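Local coordinates for protein glutathione S-transferase omega-like 2 (Saccharomyces cerevisiae, PDB 5LKB) that acts as a glutathione-dependent thiol transferase and reduces dehydroascorbate and dimethylarsinic acid, and reacts with glutathionyl-(hydro)quinones, at residues Asp217-Ala229 / Thr293-Cys307. Numbering follows the deposited sequence.
Sequences DSINNGVYKTGFA and TVIRFDPVYVQHFKC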
loop_
_atom_site.group_PDB
_atom_site.type_symbol
_atom_site.label_atom_id
_atom_site.label_comp_id
_atom_site.label_asym_id
_atom_site.label_seq_id
_atom_site.Cartn_x
_atom_site.Cartn_y
_atom_site.Cartn_z
ATOM N N ASP A 217 -5.961 -21.403 5.429
ATOM C CA ASP A 217 -4.812 -21.119 6.253
ATOM C C ASP A 217 -3.939 -20.051 5.629
ATOM O O ASP A 217 -3.327 -19.264 6.356
ATOM C CB ASP A 217 -3.969 -22.370 6.474
ATOM C CG ASP A 217 -4.584 -23.303 7.533
ATOM O OD1 ASP A 217 -5.035 -22.845 8.618
ATOM O OD2 ASP A 217 -4.618 -24.521 7.239
ATOM N N SER A 218 -3.814 -20.081 4.309
ATOM C CA SER A 218 -2.824 -19.288 3.591
ATOM C C SER A 218 -3.367 -17.993 2.993
ATOM O O SER A 218 -2.555 -17.128 2.676
ATOM C CB SER A 218 -2.130 -20.083 2.480
ATOM O OG SER A 218 -3.032 -20.375 1.362
ATOM N N ILE A 219 -4.676 -17.832 2.808
ATOM C CA ILE A 219 -5.242 -16.681 2.106
ATOM C C ILE A 219 -6.309 -16.052 2.980
ATOM O O ILE A 219 -6.190 -14.904 3.406
ATOM C CB ILE A 219 -5.738 -17.089 0.702
ATOM C CG1 ILE A 219 -4.538 -17.550 -0.152
ATOM C CG2 ILE A 219 -6.496 -15.954 0.042
ATOM C CD1 ILE A 219 -4.798 -18.209 -1.435
ATOM N N ASN A 220 -7.396 -16.794 3.242
ATOM C CA ASN A 220 -8.489 -16.230 4.036
ATOM C C ASN A 220 -7.997 -15.729 5.379
ATOM O O ASN A 220 -8.211 -14.566 5.763
ATOM C CB ASN A 220 -9.635 -17.232 4.261
ATOM C CG ASN A 220 -10.322 -17.679 3.017
ATOM O OD1 ASN A 220 -10.509 -16.938 2.019
ATOM N ND2 ASN A 220 -10.823 -18.887 3.083
ATOM N N ASN A 221 -7.367 -16.636 6.173
ATOM C CA ASN A 221 -6.720 -16.270 7.417
ATOM C C ASN A 221 -5.273 -15.821 7.203
ATOM O O ASN A 221 -4.731 -15.141 8.070
ATOM C CB ASN A 221 -6.762 -17.442 8.430
ATOM C CG ASN A 221 -6.618 -16.970 9.833
ATOM O OD1 ASN A 221 -7.186 -15.958 10.282
ATOM N ND2 ASN A 221 -5.842 -17.722 10.613
ATOM N N GLY A 222 -4.677 -16.174 6.059
ATOM C CA GLY A 222 -3.294 -15.776 5.823
ATOM C C GLY A 222 -3.112 -14.267 5.826
ATOM O O GLY A 222 -2.157 -13.759 6.402
ATOM N N VAL A 223 -4.070 -13.542 5.225
ATOM C CA VAL A 223 -3.926 -12.072 5.239
ATOM C C VAL A 223 -4.013 -11.509 6.640
ATOM O O VAL A 223 -3.348 -10.528 6.953
ATOM C CB VAL A 223 -4.911 -11.367 4.308
ATOM C CG1 VAL A 223 -4.709 -11.821 2.868
ATOM C CG2 VAL A 223 -6.398 -11.576 4.728
ATOM N N TYR A 224 -4.783 -12.143 7.561
ATOM C CA TYR A 224 -4.912 -11.669 8.930
ATOM C C TYR A 224 -3.685 -12.015 9.774
ATOM O O TYR A 224 -3.215 -11.183 10.544
ATOM C CB TYR A 224 -6.138 -12.291 9.587
ATOM C CG TYR A 224 -7.440 -11.655 9.153
ATOM C CD1 TYR A 224 -7.898 -10.523 9.762
ATOM C CD2 TYR A 224 -8.227 -12.239 8.206
ATOM C CE1 TYR A 224 -9.105 -9.928 9.409
ATOM C CE2 TYR A 224 -9.444 -11.636 7.794
ATOM C CZ TYR A 224 -9.900 -10.503 8.455
ATOM O OH TYR A 224 -11.128 -9.890 8.127
ATOM N N LYS A 225 -3.151 -13.240 9.603
ATOM C CA LYS A 225 -1.878 -13.571 10.266
ATOM C C LYS A 225 -0.747 -12.633 9.819
ATOM O O LYS A 225 0.139 -12.301 10.620
ATOM C CB LYS A 225 -1.551 -15.044 10.007
ATOM C CG LYS A 225 -2.547 -16.032 10.665
ATOM C CD LYS A 225 -2.127 -17.485 10.490
ATOM C CE LYS A 225 -2.287 -17.912 9.078
ATOM N NZ LYS A 225 -2.011 -19.370 8.894
ATOM N N THR A 226 -0.809 -12.174 8.555
ATOM C CA THR A 226 0.154 -11.192 8.049
ATOM C C THR A 226 -0.094 -9.816 8.659
ATOM O O THR A 226 0.823 -9.217 9.210
ATOM C CB THR A 226 0.069 -11.135 6.524
ATOM O OG1 THR A 226 0.345 -12.403 5.947
ATOM C CG2 THR A 226 1.049 -10.123 5.978
ATOM N N GLY A 227 -1.317 -9.290 8.552
ATOM C CA GLY A 227 -1.537 -7.904 8.919
ATOM C C GLY A 227 -1.591 -7.659 10.402
ATOM O O GLY A 227 -1.294 -6.549 10.853
ATOM N N PHE A 228 -2.030 -8.669 11.167
ATOM C CA PHE A 228 -2.082 -8.569 12.610
ATOM C C PHE A 228 -0.773 -9.010 13.268
ATOM O O PHE A 228 -0.643 -8.890 14.487
ATOM C CB PHE A 228 -3.231 -9.414 13.159
ATOM C CG PHE A 228 -4.638 -8.880 12.940
ATOM C CD1 PHE A 228 -4.910 -7.542 12.676
ATOM C CD2 PHE A 228 -5.728 -9.770 13.097
ATOM C CE1 PHE A 228 -6.206 -7.084 12.576
ATOM C CE2 PHE A 228 -7.020 -9.308 12.957
ATOM C CZ PHE A 228 -7.256 -7.981 12.710
ATOM N N ALA A 229 0.199 -9.519 12.509
ATOM C CA ALA A 229 1.497 -9.804 13.139
ATOM C C ALA A 229 2.061 -8.553 13.778
ATOM O O ALA A 229 1.987 -7.440 13.219
ATOM C CB ALA A 229 2.424 -10.426 12.144
ATOM N N THR A 293 -12.101 -12.834 0.358
ATOM C CA THR A 293 -10.753 -12.320 0.568
ATOM C C THR A 293 -10.287 -11.538 -0.646
ATOM O O THR A 293 -9.705 -10.438 -0.524
ATOM C CB THR A 293 -9.778 -13.446 0.888
ATOM O OG1 THR A 293 -10.201 -14.088 2.101
ATOM C CG2 THR A 293 -8.359 -12.907 1.071
ATOM N N VAL A 294 -10.372 -12.151 -1.828
ATOM C CA VAL A 294 -9.822 -11.545 -3.040
ATOM C C VAL A 294 -10.460 -10.183 -3.316
ATOM O O VAL A 294 -9.750 -9.239 -3.673
ATOM C CB VAL A 294 -9.917 -12.478 -4.267
ATOM C CG1 VAL A 294 -9.357 -11.796 -5.554
ATOM C CG2 VAL A 294 -9.105 -13.751 -4.053
ATOM N N ILE A 295 -11.773 -10.015 -3.082
ATOM C CA ILE A 295 -12.440 -8.733 -3.334
ATOM C C ILE A 295 -11.962 -7.622 -2.399
ATOM O O ILE A 295 -12.053 -6.437 -2.744
ATOM C CB ILE A 295 -13.984 -8.908 -3.304
ATOM C CG1 ILE A 295 -14.656 -7.801 -4.119
ATOM C CG2 ILE A 295 -14.519 -8.960 -1.910
ATOM C CD1 ILE A 295 -14.418 -7.838 -5.605
ATOM N N ARG A 296 -11.446 -7.990 -1.230
ATOM C CA ARG A 296 -10.901 -7.074 -0.229
ATOM C C ARG A 296 -9.400 -6.843 -0.405
ATOM O O ARG A 296 -8.808 -5.984 0.282
ATOM C CB ARG A 296 -11.209 -7.619 1.184
ATOM C CG ARG A 296 -12.647 -7.506 1.565
ATOM C CD ARG A 296 -12.933 -8.282 2.869
ATOM N NE ARG A 296 -14.342 -8.039 3.277
ATOM C CZ ARG A 296 -15.422 -8.499 2.618
ATOM N NH1 ARG A 296 -15.291 -9.312 1.624
ATOM N NH2 ARG A 296 -16.602 -8.069 2.987
ATOM N N PHE A 297 -8.779 -7.596 -1.299
ATOM C CA PHE A 297 -7.309 -7.635 -1.305
ATOM C C PHE A 297 -6.725 -6.317 -1.772
ATOM O O PHE A 297 -5.900 -5.705 -1.051
ATOM C CB PHE A 297 -6.816 -8.806 -2.168
ATOM C CG PHE A 297 -5.393 -9.209 -1.903
ATOM C CD1 PHE A 297 -4.344 -8.603 -2.577
ATOM C CD2 PHE A 297 -5.115 -10.215 -1.019
ATOM C CE1 PHE A 297 -3.043 -8.970 -2.305
ATOM C CE2 PHE A 297 -3.782 -10.574 -0.752
ATOM C CZ PHE A 297 -2.764 -9.984 -1.387
ATOM N N ASP A 298 -7.157 -5.832 -2.952
ATOM C CA ASP A 298 -6.615 -4.557 -3.418
ATOM C C ASP A 298 -7.159 -3.377 -2.632
ATOM O O ASP A 298 -6.379 -2.452 -2.338
ATOM C CB ASP A 298 -6.811 -4.380 -4.932
ATOM C CG ASP A 298 -6.014 -5.374 -5.751
ATOM O OD1 ASP A 298 -5.223 -6.135 -5.156
ATOM O OD2 ASP A 298 -6.126 -5.368 -7.001
ATOM N N PRO A 299 -8.439 -3.325 -2.278
ATOM C CA PRO A 299 -8.939 -2.167 -1.514
ATOM C C PRO A 299 -8.357 -1.999 -0.124
ATOM O O PRO A 299 -8.311 -0.864 0.376
ATOM C CB PRO A 299 -10.460 -2.428 -1.472
ATOM C CG PRO A 299 -10.736 -3.162 -2.698
ATOM C CD PRO A 299 -9.551 -4.099 -2.859
ATOM N N VAL A 300 -8.010 -3.102 0.565
ATOM C CA VAL A 300 -7.541 -3.075 1.958
ATOM C C VAL A 300 -6.263 -3.876 2.188
ATOM O O VAL A 300 -5.314 -3.383 2.803
ATOM C CB VAL A 300 -8.646 -3.589 2.916
ATOM C CG1 VAL A 300 -8.037 -3.853 4.302
ATOM C CG2 VAL A 300 -9.753 -2.549 2.942
ATOM N N TYR A 301 -6.224 -5.148 1.830
ATOM C CA TYR A 301 -5.175 -5.995 2.377
ATOM C C TYR A 301 -3.765 -5.566 1.912
ATOM O O TYR A 301 -2.799 -5.716 2.658
ATOM C CB TYR A 301 -5.415 -7.452 2.071
ATOM C CG TYR A 301 -6.694 -8.000 2.701
ATOM C CD1 TYR A 301 -7.162 -7.567 3.950
ATOM C CD2 TYR A 301 -7.410 -8.960 2.037
ATOM C CE1 TYR A 301 -8.330 -8.126 4.524
ATOM C CE2 TYR A 301 -8.543 -9.527 2.596
ATOM C CZ TYR A 301 -8.981 -9.091 3.824
ATOM O OH TYR A 301 -10.124 -9.611 4.414
ATOM N N VAL A 302 -3.638 -5.061 0.687
ATOM C CA VAL A 302 -2.348 -4.585 0.177
ATOM C C VAL A 302 -1.754 -3.488 1.082
ATOM O O VAL A 302 -0.654 -3.655 1.634
ATOM C CB VAL A 302 -2.479 -4.112 -1.273
ATOM C CG1 VAL A 302 -1.201 -3.390 -1.737
ATOM C CG2 VAL A 302 -2.695 -5.281 -2.188
ATOM N N GLN A 303 -2.461 -2.388 1.280
ATOM C CA GLN A 303 -1.932 -1.291 2.081
ATOM C C GLN A 303 -1.984 -1.561 3.564
ATOM O O GLN A 303 -1.038 -1.246 4.306
ATOM C CB GLN A 303 -2.672 0.001 1.765
ATOM C CG GLN A 303 -2.129 1.274 2.331
ATOM C CD GLN A 303 -2.380 1.493 3.796
ATOM O OE1 GLN A 303 -3.414 1.108 4.335
ATOM N NE2 GLN A 303 -1.426 2.120 4.466
ATOM N N HIS A 304 -3.114 -2.047 4.028
ATOM C CA HIS A 304 -3.437 -2.045 5.426
ATOM C C HIS A 304 -2.834 -3.250 6.119
ATOM O O HIS A 304 -2.338 -3.130 7.275
ATOM C CB HIS A 304 -4.951 -2.075 5.597
ATOM C CG HIS A 304 -5.409 -2.051 7.019
ATOM N ND1 HIS A 304 -5.355 -0.925 7.829
ATOM C CD2 HIS A 304 -6.001 -3.033 7.750
ATOM C CE1 HIS A 304 -5.850 -1.251 9.021
ATOM N NE2 HIS A 304 -6.223 -2.523 8.996
ATOM N N PHE A 305 -2.905 -4.419 5.504
ATOM C CA PHE A 305 -2.271 -5.617 6.045
ATOM C C PHE A 305 -0.891 -5.881 5.426
ATOM O O PHE A 305 -0.256 -6.898 5.707
ATOM C CB PHE A 305 -3.165 -6.865 5.864
ATOM C CG PHE A 305 -4.328 -6.974 6.850
ATOM C CD1 PHE A 305 -4.473 -6.112 7.965
ATOM C CD2 PHE A 305 -5.263 -8.005 6.721
ATOM C CE1 PHE A 305 -5.510 -6.252 8.927
ATOM C CE2 PHE A 305 -6.258 -8.178 7.676
ATOM C CZ PHE A 305 -6.411 -7.273 8.770
ATOM N N LYS A 306 -0.371 -4.957 4.629
ATOM C CA LYS A 306 0.981 -5.034 4.096
ATOM C C LYS A 306 1.201 -6.256 3.239
ATOM O O LYS A 306 2.339 -6.736 3.070
ATOM C CB LYS A 306 2.068 -4.867 5.184
ATOM C CG LYS A 306 1.862 -3.666 6.087
ATOM C CD LYS A 306 2.947 -3.633 7.178
ATOM C CE LYS A 306 2.787 -2.354 8.031
ATOM N NZ LYS A 306 1.449 -2.031 8.729
ATOM N N CYS A 307 0.129 -6.707 2.552
ATOM C CA CYS A 307 0.207 -7.856 1.684
ATOM C C CYS A 307 0.469 -7.334 0.289
ATOM O O CYS A 307 -0.389 -7.292 -0.581
ATOM C CB CYS A 307 -1.133 -8.549 1.730
ATOM S SG CYS A 307 -1.395 -9.538 3.271
HETATM O O HOH W 1 -9.869 -12.715 4.471
HETATM O O HOH W 2 -0.492 -4.531 8.955
#
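In the all-helical C-terminal domain of this glutathione transferase, helix 222-227 and the residue after it meet the turn that follows helix 285-304 through an aromatic cluster of Tyr224, Phe228 and Phe305. Phe305 turns its edge to one face of Tyr224, offset, with CE2 3.5 Å from Tyr224 CD1 and the planes at 65°. The same ring meets one face of Phe228 edge-to-face, centroids 5.2 Å apart. Phe305 also lies against the 223-227 backbone, its CD2 3.2 Å from Val223 O and its CD1 3.6 Å from Gly227 CA, where no side chain intervenes. Val223 packs beside it on helix 285-304 itself: its CG2 sits over the centre of the Tyr301 ring, 12° off the normal, a CH-pi contact, while CG1 touches Phe297 CE2 at 3.9 Å. One water donates to Asn220 O (2.8 Å) and Thr293 OG1 and also bonds Tyr301 OH, joining the end of helix 205-220 to helix 285-304; another joins Gly227 O to His304 O and Lys306 NZ. Tyr224 OH and Tyr301 OH each hydrogen-bond Tyr346 OH. The Tyr224 side chain, about 3 Å from that of glutathione-binding Arg15, thus has Phe305 over one face, which would limit rotation of its ring.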